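Local structure of uncharacterized protein (Bacteroides thetaiotaomicron, 4F54) at residues L18-Y23 with Y164-E169; G86-Y91 with G112-S117; P104-G109 with S139-M144. The protein is of unknown function, but is a DUF4136-family protein, probably a lipoprotein in its natural form, belonging to a clan related to the TolB N-terminal domain. All coordinates share one frame; numbering follows the deposited sequence. Where two conformers were deposited one is given.

Interaction 1 of 3, residues L18-Y23 with Y164-E169; sequences LVYTNY and YLTGFE
Leu18 and Tyr20 each exchange a reciprocal pair of backbone hydrogen bonds with the strand beside them. Leu18 N donates to Thr166 O at 2.9 Å and Leu18 O accepts from Thr166 N; two residues on, Tyr20 N donates to Tyr164 O, and Tyr164 N returns a bond of 2.8 Å to Tyr20 O. The four N-H...O angles span 157° to 165°, as expected for regular antiparallel pairing. Between these hydrogen-bonded pairs lies the non-hydrogen-bonded pair of Val19 and Leu165, with CA atoms 4.7 Å apart. There Val19 CA directs its hydrogen at Tyr164 O, and Leu165 CA does the same toward Leu18 O.

The side chains alternate between the faces of the sheet. Val19 and Leu165 lie side by side and point the same way; both valine methyls touch Leu165 CD2, CG1 approaching it to 3.7 Å. The other face carries Leu18, Tyr20, Tyr164 and Thr166. Thr166 CG2 meets the edge of the Tyr20 ring in its plane, 3.8 Å from CE2. Tyr20 and Tyr164 run alongside each other, their CD2 atoms 4.1 Å apart.

Strand 18-23 pairs in this way with one side of strand 159-166, whose other side adjoins strand 139-146 in the mixed sheet. Helix 179-189 covers the Val19-Leu165 face: Leu165 packs on Ala183 and Val184, and Val19 on Ser187. The tyrosine face instead meets the loop containing Tyr133, which touches both rings, while Tyr164 OH hydrogen-bonds to Ser134 O. Thr166 OG1 is anti to the backbone N (chi1 -168°) and hydrogen-bonds to Ser139 OG; with OG1 there, CG2 occupies the position between the backbone N and the carbonyl carbon, from which it reaches Tyr20.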
loop_
_atom_site.group_PDB
_atom_site.type_symbol
_atom_site.label_atom_id
_atom_site.label_comp_id
_atom_site.label_asym_id
_atom_site.label_seq_id
_atom_site.Cartn_x
_atom_site.Cartn_y
_atom_site.Cartn_z
ATOM N N LEU A 18 -11.675 2.009 -9.436
ATOM C CA LEU A 18 -11.109 0.740 -9.917
ATOM C C LEU A 18 -10.151 0.250 -8.861
ATOM O O LEU A 18 -9.414 1.024 -8.315
ATOM C CB LEU A 18 -10.332 0.938 -11.217
ATOM C CG LEU A 18 -11.165 1.459 -12.422
ATOM C CD1 LEU A 18 -10.319 1.885 -13.611
ATOM C CD2 LEU A 18 -12.213 0.446 -12.870
ATOM N N VAL A 19 -10.127 -1.052 -8.616
ATOM C CA VAL A 19 -9.306 -1.643 -7.572
ATOM C C VAL A 19 -8.591 -2.867 -8.161
ATOM O O VAL A 19 -9.243 -3.801 -8.639
ATOM C CB VAL A 19 -10.148 -2.096 -6.358
ATOM C CG1 VAL A 19 -9.262 -2.828 -5.311
ATOM C CG2 VAL A 19 -10.835 -0.915 -5.719
ATOM N N TYR A 20 -7.262 -2.863 -8.084
ATOM C CA TYR A 20 -6.423 -3.952 -8.566
ATOM C C TYR A 20 -5.619 -4.471 -7.369
ATOM O O TYR A 20 -5.159 -3.710 -6.523
ATOM C CB TYR A 20 -5.479 -3.481 -9.692
ATOM C CG TYR A 20 -6.179 -2.831 -10.852
ATOM C CD1 TYR A 20 -6.825 -3.611 -11.812
ATOM C CD2 TYR A 20 -6.242 -1.423 -10.967
ATOM C CE1 TYR A 20 -7.504 -3.021 -12.873
ATOM C CE2 TYR A 20 -6.933 -0.822 -12.008
ATOM C CZ TYR A 20 -7.557 -1.625 -12.964
ATOM O OH TYR A 20 -8.229 -1.058 -14.004
ATOM N N THR A 21 -5.546 -5.783 -7.262
ATOM C CA THR A 21 -4.832 -6.466 -6.261
ATOM C C THR A 21 -4.013 -7.600 -6.876
ATOM O O THR A 21 -4.358 -8.216 -7.868
ATOM C CB THR A 21 -5.754 -7.071 -5.154
ATOM O OG1 THR A 21 -6.824 -7.796 -5.786
ATOM C CG2 THR A 21 -6.451 -6.017 -4.342
ATOM N N ASN A 22 -2.828 -7.781 -6.308
ATOM C CA ASN A 22 -1.865 -8.783 -6.735
ATOM C C ASN A 22 -1.198 -9.330 -5.501
ATOM O O ASN A 22 -1.028 -8.604 -4.512
ATOM C CB ASN A 22 -0.847 -8.219 -7.745
ATOM C CG ASN A 22 -1.495 -7.902 -9.077
ATOM O OD1 ASN A 22 -1.949 -6.806 -9.279
ATOM N ND2 ASN A 22 -1.651 -8.919 -9.944
ATOM N N TYR A 23 -0.807 -10.610 -5.545
ATOM C CA TYR A 23 -0.345 -11.241 -4.326
ATOM C C TYR A 23 0.587 -12.418 -4.596
ATOM O O TYR A 23 0.648 -12.975 -5.718
ATOM C CB TYR A 23 -1.555 -11.706 -3.455
ATOM C CG TYR A 23 -2.285 -12.916 -3.974
ATOM C CD1 TYR A 23 -3.133 -12.802 -5.055
ATOM C CD2 TYR A 23 -2.091 -14.152 -3.415
ATOM C CE1 TYR A 23 -3.808 -13.872 -5.569
ATOM C CE2 TYR A 23 -2.772 -15.254 -3.922
ATOM C CZ TYR A 23 -3.625 -15.082 -4.989
ATOM O OH TYR A 23 -4.305 -16.145 -5.508
ATOM N N TYR A 164 -3.743 -1.306 -5.942
ATOM C CA TYR A 164 -3.768 -0.069 -6.659
ATOM C C TYR A 164 -5.210 0.384 -6.741
ATOM O O TYR A 164 -6.060 -0.290 -7.351
ATOM C CB TYR A 164 -3.134 -0.188 -8.013
ATOM C CG TYR A 164 -2.946 1.079 -8.804
ATOM C CD1 TYR A 164 -2.380 2.207 -8.208
ATOM C CD2 TYR A 164 -3.152 1.107 -10.175
ATOM C CE1 TYR A 164 -2.154 3.355 -8.960
ATOM C CE2 TYR A 164 -2.923 2.242 -10.945
ATOM C CZ TYR A 164 -2.409 3.373 -10.310
ATOM O OH TYR A 164 -2.139 4.521 -11.071
ATOM N N LEU A 165 -5.492 1.521 -6.098
ATOM C CA LEU A 165 -6.854 2.117 -6.110
ATOM C C LEU A 165 -6.792 3.335 -7.035
ATOM O O LEU A 165 -6.002 4.248 -6.771
ATOM C CB LEU A 165 -7.196 2.566 -4.690
ATOM C CG LEU A 165 -6.943 1.544 -3.585
ATOM C CD1 LEU A 165 -7.500 2.043 -2.236
ATOM C CD2 LEU A 165 -7.563 0.191 -3.939
ATOM N N THR A 166 -7.606 3.372 -8.072
ATOM C CA THR A 166 -7.437 4.393 -9.126
ATOM C C THR A 166 -8.747 4.676 -9.822
ATOM O O THR A 166 -9.769 4.130 -9.424
ATOM C CB THR A 166 -6.305 3.986 -10.108
ATOM O OG1 THR A 166 -5.975 5.104 -10.947
ATOM C CG2 THR A 166 -6.699 2.786 -10.967
ATOM N N GLY A 167 -8.751 5.537 -10.835
ATOM C CA GLY A 167 -9.978 5.763 -11.578
ATOM C C GLY A 167 -11.126 6.401 -10.811
ATOM O O GLY A 167 -12.284 6.246 -11.151
ATOM N N PHE A 168 -10.790 7.166 -9.785
ATOM C CA PHE A 168 -11.798 7.798 -8.935
ATOM C C PHE A 168 -12.550 8.913 -9.644
ATOM O O PHE A 168 -11.959 9.803 -10.264
ATOM C CB PHE A 168 -11.153 8.374 -7.691
ATOM C CG PHE A 168 -10.715 7.346 -6.674
ATOM C CD1 PHE A 168 -11.631 6.817 -5.769
ATOM C CD2 PHE A 168 -9.393 6.970 -6.565
ATOM C CE1 PHE A 168 -11.252 5.892 -4.833
ATOM C CE2 PHE A 168 -9.005 6.025 -5.610
ATOM C CZ PHE A 168 -9.947 5.504 -4.737
ATOM N N GLU A 169 -13.880 8.875 -9.558
ATOM C CA GLU A 169 -14.702 9.924 -10.140
ATOM C C GLU A 169 -14.514 11.242 -9.380
ATOM O O GLU A 169 -14.252 11.243 -8.183
ATOM C CB GLU A 169 -16.203 9.530 -10.198
ATOM C CG GLU A 169 -16.568 8.416 -11.194
ATOM C CD GLU A 169 -16.107 8.657 -12.637
ATOM O OE1 GLU A 169 -16.626 9.587 -13.299
ATOM O OE2 GLU A 169 -15.235 7.898 -13.120
#

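Interaction 2 of 3, residues G86-Y91 with G112-S117; sequences GIQVSY and GYWGPS
Gln88 and Ser90 lie on an extended strand, whereas Tyr113 and Trp114, which meet them, belong to an irregular loop. The nearest CA atoms are 7.6 Å apart for Gln88 and Trp114 and 8.4 Å for Ser90 and Tyr113, too far for direct backbone pairing, and side chains fill the separation. Strand 85-92 is an inner strand of the mixed sheet, which carries its two long helices on one face. Ile87 and Val89 face helix 56-70, so the alternation of the strand turns Gln88 and Ser90 to the opposite face, beneath the aromatic-rich loop.

The Gln88 and Trp114 side chains run antiparallel to each other and overlap. Gln88 CB forms a CH-pi contact 3.6 Å from the centroid of the Trp114 five-membered ring and only 5° off the ring normal, hence squarely over the face. Gln88 CG, between the backbone N and the carbonyl carbon (chi1 58°), sits next to Trp114 CD1. The amide plane lies 20° from the indole plane. Gln88 OE1 comes within 3.3 Å of Trp114 CB. Both ends of this amide are held from outside the two segments: OE1 accepts from Trp119 NE1, and NE2 hydrogen-bonds to Glu143 OE1, which together fix its flip.

Trp114 NE1 is shared between two weak hydrogen bonds, to Ser90 OG at 3.0 Å and to Val89 O at 3.4 Å. Both acceptors lie at the indole edge, near its plane, but the bonds are bent. The Tyr113 ring stands at about a right angle to the Gln88 amide plane, and its face carries Trp114 CD1 toward the rim. Tyr113 OH hydrogen-bonds to Glu143. A bridging water 2.7 Å from Ser90 OG donates to Tyr113 OH at 2.8 Å.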
loop_
_atom_site.group_PDB
_atom_site.type_symbol
_atom_site.label_atom_id
_atom_site.label_comp_id
_atom_site.label_asym_id
_atom_site.label_seq_id
_atom_site.Cartn_x
_atom_site.Cartn_y
_atom_site.Cartn_z
ATOM N N GLY A 86 3.958 -5.780 7.625
ATOM C CA GLY A 86 3.914 -4.316 7.585
ATOM C C GLY A 86 3.050 -3.864 6.452
ATOM O O GLY A 86 2.992 -4.532 5.420
ATOM N N ILE A 87 2.348 -2.731 6.618
ATOM C CA ILE A 87 1.629 -2.121 5.532
ATOM C C ILE A 87 2.101 -0.682 5.374
ATOM O O ILE A 87 2.201 0.092 6.364
ATOM C CB ILE A 87 0.101 -2.127 5.805
ATOM C CG1 ILE A 87 -0.431 -3.569 5.966
ATOM C CG2 ILE A 87 -0.697 -1.396 4.694
ATOM C CD1 ILE A 87 -1.881 -3.632 6.441
ATOM N N GLN A 88 2.379 -0.313 4.111
ATOM C CA GLN A 88 2.709 1.074 3.767
ATOM C C GLN A 88 1.752 1.522 2.665
ATOM O O GLN A 88 1.402 0.735 1.750
ATOM C CB GLN A 88 4.183 1.206 3.308
ATOM C CG GLN A 88 4.571 0.336 2.091
ATOM C CD GLN A 88 6.046 0.185 1.886
ATOM O OE1 GLN A 88 6.828 0.331 2.854
ATOM N NE2 GLN A 88 6.479 -0.058 0.641
ATOM N N VAL A 89 1.268 2.765 2.799
ATOM C CA VAL A 89 0.228 3.359 1.930
ATOM C C VAL A 89 0.813 4.649 1.360
ATOM O O VAL A 89 1.406 5.457 2.090
ATOM C CB VAL A 89 -1.084 3.683 2.687
ATOM C CG1 VAL A 89 -2.156 4.236 1.736
ATOM C CG2 VAL A 89 -1.658 2.442 3.440
ATOM N N SER A 90 0.627 4.859 0.066
ATOM C CA SER A 90 1.036 6.089 -0.620
ATOM C C SER A 90 -0.079 6.642 -1.523
ATOM O O SER A 90 -0.815 5.885 -2.157
ATOM C CB SER A 90 2.266 5.875 -1.490
ATOM O OG SER A 90 3.332 5.300 -0.738
ATOM N N TYR A 91 -0.219 7.962 -1.491
ATOM C CA TYR A 91 -1.085 8.713 -2.383
ATOM C C TYR A 91 -0.259 9.384 -3.499
ATOM O O TYR A 91 0.658 10.125 -3.193
ATOM C CB TYR A 91 -1.809 9.767 -1.589
ATOM C CG TYR A 91 -2.731 10.637 -2.385
ATOM C CD1 TYR A 91 -3.878 10.099 -2.985
ATOM C CD2 TYR A 91 -2.517 12.008 -2.527
ATOM C CE1 TYR A 91 -4.782 10.903 -3.697
ATOM C CE2 TYR A 91 -3.405 12.812 -3.255
ATOM C CZ TYR A 91 -4.531 12.252 -3.874
ATOM O OH TYR A 91 -5.417 13.069 -4.594
ATOM N N GLY A 112 11.565 9.834 -2.760
ATOM C CA GLY A 112 11.047 9.786 -1.389
ATOM C C GLY A 112 10.249 8.559 -1.007
ATOM O O GLY A 112 9.630 8.538 0.048
ATOM N N TYR A 113 10.243 7.525 -1.843
ATOM C CA TYR A 113 9.366 6.386 -1.599
ATOM C C TYR A 113 9.826 5.661 -0.341
ATOM O O TYR A 113 11.005 5.706 -0.008
ATOM C CB TYR A 113 9.388 5.407 -2.775
ATOM C CG TYR A 113 8.254 4.394 -2.699
ATOM C CD1 TYR A 113 6.940 4.838 -2.816
ATOM C CD2 TYR A 113 8.485 3.048 -2.384
ATOM C CE1 TYR A 113 5.904 3.967 -2.684
ATOM C CE2 TYR A 113 7.425 2.147 -2.303
ATOM C CZ TYR A 113 6.168 2.633 -2.398
ATOM O OH TYR A 113 5.126 1.771 -2.326
ATOM N N TRP A 114 8.904 4.963 0.299
ATOM C CA TRP A 114 9.245 4.078 1.421
ATOM C C TRP A 114 10.487 3.277 1.168
ATOM O O TRP A 114 10.661 2.746 0.072
ATOM C CB TRP A 114 8.091 3.107 1.669
ATOM C CG TRP A 114 6.796 3.775 2.009
ATOM C CD1 TRP A 114 5.728 4.092 1.143
ATOM C CD2 TRP A 114 6.376 4.251 3.310
ATOM N NE1 TRP A 114 4.687 4.658 1.833
ATOM C CE2 TRP A 114 5.036 4.839 3.136
ATOM C CE3 TRP A 114 6.916 4.198 4.582
ATOM C CZ2 TRP A 114 4.309 5.367 4.215
ATOM C CZ3 TRP A 114 6.204 4.807 5.630
ATOM C CH2 TRP A 114 4.914 5.323 5.453
ATOM N N GLY A 115 11.407 3.266 2.134
ATOM C CA GLY A 115 12.577 2.441 2.032
ATOM C C GLY A 115 12.446 1.168 2.814
ATOM O O GLY A 115 11.828 1.162 3.883
ATOM N N PRO A 116 13.122 0.096 2.353
ATOM C CA PRO A 116 13.072 -1.128 3.188
ATOM C C PRO A 116 13.586 -0.919 4.584
ATOM O O PRO A 116 13.163 -1.598 5.553
ATOM C CB PRO A 116 13.986 -2.102 2.443
ATOM C CG PRO A 116 13.822 -1.680 1.011
ATOM C CD PRO A 116 13.766 -0.170 1.047
ATOM N N SER A 117 14.563 -0.038 4.693
ATOM C CA SER A 117 15.188 0.218 6.007
ATOM C C SER A 117 14.288 0.996 6.999
ATOM O O SER A 117 14.575 1.061 8.168
ATOM C CB SER A 117 16.555 0.915 5.894
ATOM O OG SER A 117 16.390 2.202 5.336
HETATM O O HOH W 1 2.963 2.589 -0.671
#

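Interaction 3 of 3, residues P104-G109 with S139-M144; sequences PEWWWG and SFITEM
Ile141 and Glu143 carry the contact from strand 139-146 to the short 3-10 turn 106-109. Ile141 comes first along the strand. Its CG2 lies 4.0 Å above the centre of the Trp107 ring, and CD1 makes a CH-pi contact with the six-membered ring, 22° off the normal; CG1 touches Trp106 CH2. Ile141 has a second conformer, so the finer detail here is tentative. Glu105 CA backs the opposite face of Trp107, and Trp107 CE3 sits 3.4 Å over the centre of the Trp106 ring.

Two residues on, the extended Glu143 brings its carboxylate to the indole edge. Trp107 NE1 donates to Glu143 OE2 at 2.9 Å, arriving from above the carboxylate plane, 60° out of it. A water donates to Glu143 OE2 at 2.7 Å and accepts from Trp108 NE1 at 2.8 Å. An alanine at Trp107 would probably leave Glu143 OE2 without one of its donors and open a gap over Ile141. Tyr127 OH also hydrogen-bonds to OE2, and OE1 is held by Tyr113 OH and Gln88 NE2, so this buried acidic group is gripped by neutral partners from the loop and strand 85-92, which is likely to restrict its rotation.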
loop_
_atom_site.group_PDB
_atom_site.type_symbol
_atom_site.label_atom_id
_atom_site.label_comp_id
_atom_site.label_asym_id
_atom_site.label_seq_id
_atom_site.Cartn_x
_atom_site.Cartn_y
_atom_site.Cartn_z
ATOM N N PRO A 104 8.300 -2.176 -13.730
ATOM C CA PRO A 104 6.882 -2.385 -13.451
ATOM C C PRO A 104 6.431 -1.781 -12.108
ATOM O O PRO A 104 5.323 -1.230 -12.011
ATOM C CB PRO A 104 6.741 -3.898 -13.446
ATOM C CG PRO A 104 7.804 -4.378 -14.390
ATOM C CD PRO A 104 8.974 -3.434 -14.133
ATOM N N GLU A 105 7.317 -1.849 -11.105
ATOM C CA GLU A 105 7.140 -1.189 -9.796
ATOM C C GLU A 105 7.666 0.249 -9.928
ATOM O O GLU A 105 8.722 0.609 -9.381
ATOM C CB GLU A 105 7.921 -1.945 -8.720
ATOM C CG GLU A 105 7.478 -3.388 -8.530
ATOM C CD GLU A 105 8.094 -4.389 -9.493
ATOM O OE1 GLU A 105 9.004 -4.016 -10.255
ATOM O OE2 GLU A 105 7.601 -5.554 -9.502
ATOM N N TRP A 106 6.929 1.072 -10.676
ATOM C CA TRP A 106 7.414 2.396 -11.080
ATOM C C TRP A 106 7.527 3.316 -9.897
ATOM O O TRP A 106 8.297 4.242 -9.942
ATOM C CB TRP A 106 6.569 3.031 -12.213
ATOM C CG TRP A 106 5.093 2.717 -12.179
ATOM C CD1 TRP A 106 4.412 1.794 -12.953
ATOM C CD2 TRP A 106 4.072 3.315 -11.299
ATOM N NE1 TRP A 106 3.071 1.755 -12.619
ATOM C CE2 TRP A 106 2.799 2.640 -11.625
ATOM C CE3 TRP A 106 4.081 4.311 -10.304
ATOM C CZ2 TRP A 106 1.609 2.964 -10.988
ATOM C CZ3 TRP A 106 2.862 4.615 -9.672
ATOM C CH2 TRP A 106 1.660 3.942 -10.003
ATOM N N TRP A 107 6.818 3.020 -8.807
ATOM C CA TRP A 107 6.790 3.863 -7.629
ATOM C C TRP A 107 8.132 3.869 -7.011
ATOM O O TRP A 107 8.433 4.814 -6.325
ATOM C CB TRP A 107 5.684 3.450 -6.660
ATOM C CG TRP A 107 5.528 1.958 -6.488
ATOM C CD1 TRP A 107 6.111 1.150 -5.513
ATOM C CD2 TRP A 107 4.739 1.045 -7.331
ATOM N NE1 TRP A 107 5.747 -0.149 -5.677
ATOM C CE2 TRP A 107 4.882 -0.271 -6.752
ATOM C CE3 TRP A 107 3.943 1.196 -8.459
ATOM C CZ2 TRP A 107 4.314 -1.394 -7.327
ATOM C CZ3 TRP A 107 3.326 0.054 -9.004
ATOM C CH2 TRP A 107 3.504 -1.215 -8.417
ATOM N N TRP A 108 8.964 2.845 -7.257
ATOM C CA TRP A 108 10.345 2.849 -6.751
ATOM C C TRP A 108 11.168 3.958 -7.311
ATOM O O TRP A 108 12.232 4.262 -6.743
ATOM C CB TRP A 108 11.093 1.580 -7.091
ATOM C CG TRP A 108 10.554 0.350 -6.431
ATOM C CD1 TRP A 108 9.716 0.243 -5.332
ATOM C CD2 TRP A 108 10.826 -1.005 -6.838
ATOM N NE1 TRP A 108 9.453 -1.064 -5.041
ATOM C CE2 TRP A 108 10.088 -1.863 -5.913
ATOM C CE3 TRP A 108 11.588 -1.583 -7.857
ATOM C CZ2 TRP A 108 10.110 -3.245 -6.024
ATOM C CZ3 TRP A 108 11.626 -2.978 -7.917
ATOM C CH2 TRP A 108 10.900 -3.774 -7.028
ATOM N N GLY A 109 10.754 4.527 -8.429
ATOM C CA GLY A 109 11.458 5.660 -9.038
ATOM C C GLY A 109 11.265 6.986 -8.308
ATOM O O GLY A 109 11.939 7.944 -8.631
ATOM N N SER A 139 -4.562 8.583 -6.911
ATOM C CA SER A 139 -4.571 7.123 -6.843
ATOM C C SER A 139 -3.716 6.687 -5.654
ATOM O O SER A 139 -2.926 7.446 -5.142
ATOM C CB SER A 139 -3.982 6.578 -8.138
ATOM O OG SER A 139 -4.781 6.929 -9.265
ATOM N N PHE A 140 -3.936 5.463 -5.183
ATOM C CA PHE A 140 -3.207 4.911 -4.024
ATOM C C PHE A 140 -2.467 3.635 -4.387
ATOM O O PHE A 140 -3.028 2.776 -5.010
ATOM C CB PHE A 140 -4.105 4.611 -2.835
ATOM C CG PHE A 140 -4.840 5.820 -2.259
ATOM C CD1 PHE A 140 -6.038 6.271 -2.811
ATOM C CD2 PHE A 140 -4.364 6.449 -1.106
ATOM C CE1 PHE A 140 -6.713 7.363 -2.234
ATOM C CE2 PHE A 140 -5.024 7.541 -0.544
ATOM C CZ PHE A 140 -6.195 8.004 -1.122
ATOM N N ILE A 141 -1.214 3.520 -3.909
ATOM C CA ILE A 141 -0.423 2.251 -3.972
ATOM C C ILE A 141 -0.184 1.834 -2.530
ATOM O O ILE A 141 0.353 2.610 -1.750
ATOM C CB ILE A 141 0.966 2.394 -4.652
ATOM C CG1 ILE A 141 0.864 2.492 -6.163
ATOM C CG2 ILE A 141 1.903 1.191 -4.354
ATOM C CD1 ILE A 141 0.458 1.182 -6.850
ATOM N N THR A 142 -0.588 0.611 -2.204
ATOM C CA THR A 142 -0.476 0.021 -0.885
ATOM C C THR A 142 0.272 -1.279 -1.043
ATOM O O THR A 142 -0.020 -2.082 -1.917
ATOM C CB THR A 142 -1.837 -0.195 -0.249
ATOM O OG1 THR A 142 -2.482 1.076 -0.155
ATOM C CG2 THR A 142 -1.723 -0.930 1.154
ATOM N N GLU A 143 1.253 -1.484 -0.185
ATOM C CA GLU A 143 2.076 -2.719 -0.156
ATOM C C GLU A 143 2.102 -3.282 1.269
ATOM O O GLU A 143 2.257 -2.546 2.263
ATOM C CB GLU A 143 3.500 -2.455 -0.661
ATOM C CG GLU A 143 3.536 -2.065 -2.134
ATOM C CD GLU A 143 4.933 -1.588 -2.555
ATOM O OE1 GLU A 143 5.521 -0.739 -1.862
ATOM O OE2 GLU A 143 5.471 -2.082 -3.575
HETATM N N MSE A 144 2.024 -4.605 1.319
HETATM C CA MSE A 144 2.072 -5.436 2.502
HETATM C C MSE A 144 3.314 -6.282 2.409
HETATM O O MSE A 144 3.560 -6.961 1.417
HETATM C CB MSE A 144 0.824 -6.322 2.648
HETATM C CG MSE A 144 0.770 -7.057 3.988
HETATM SE SE MSE A 144 -0.847 -8.149 4.074
HETATM C CE MSE A 144 -2.201 -6.736 3.656
HETATM O O HOH W 2 8.099 -1.996 -2.802
#

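The three contacts share one mixed sheet, in which strand 139-146 lies between 159-166 and 85-92. Interactions 2 and 3 have centres about 9 Å apart and share the polar contacts of one oxygen: Glu143 OE1 is 2.6 Å from Tyr113 OH and 2.8 Å from Gln88 NE2. Both are nested within the loop closed by interaction 1. Interaction 1 joins interaction 3 through the sheet, with Leu165 O 2.9 Å from Phe140 N and Thr166 OG1 2.8 Å from Ser139 OG. Interactions 1 and 2 do not touch, their nearest atoms being about 7 Å apart. A sulfate, probably from the crystallisation liquor, lies about 6 Å from the Trp114 side chain; no active site is known.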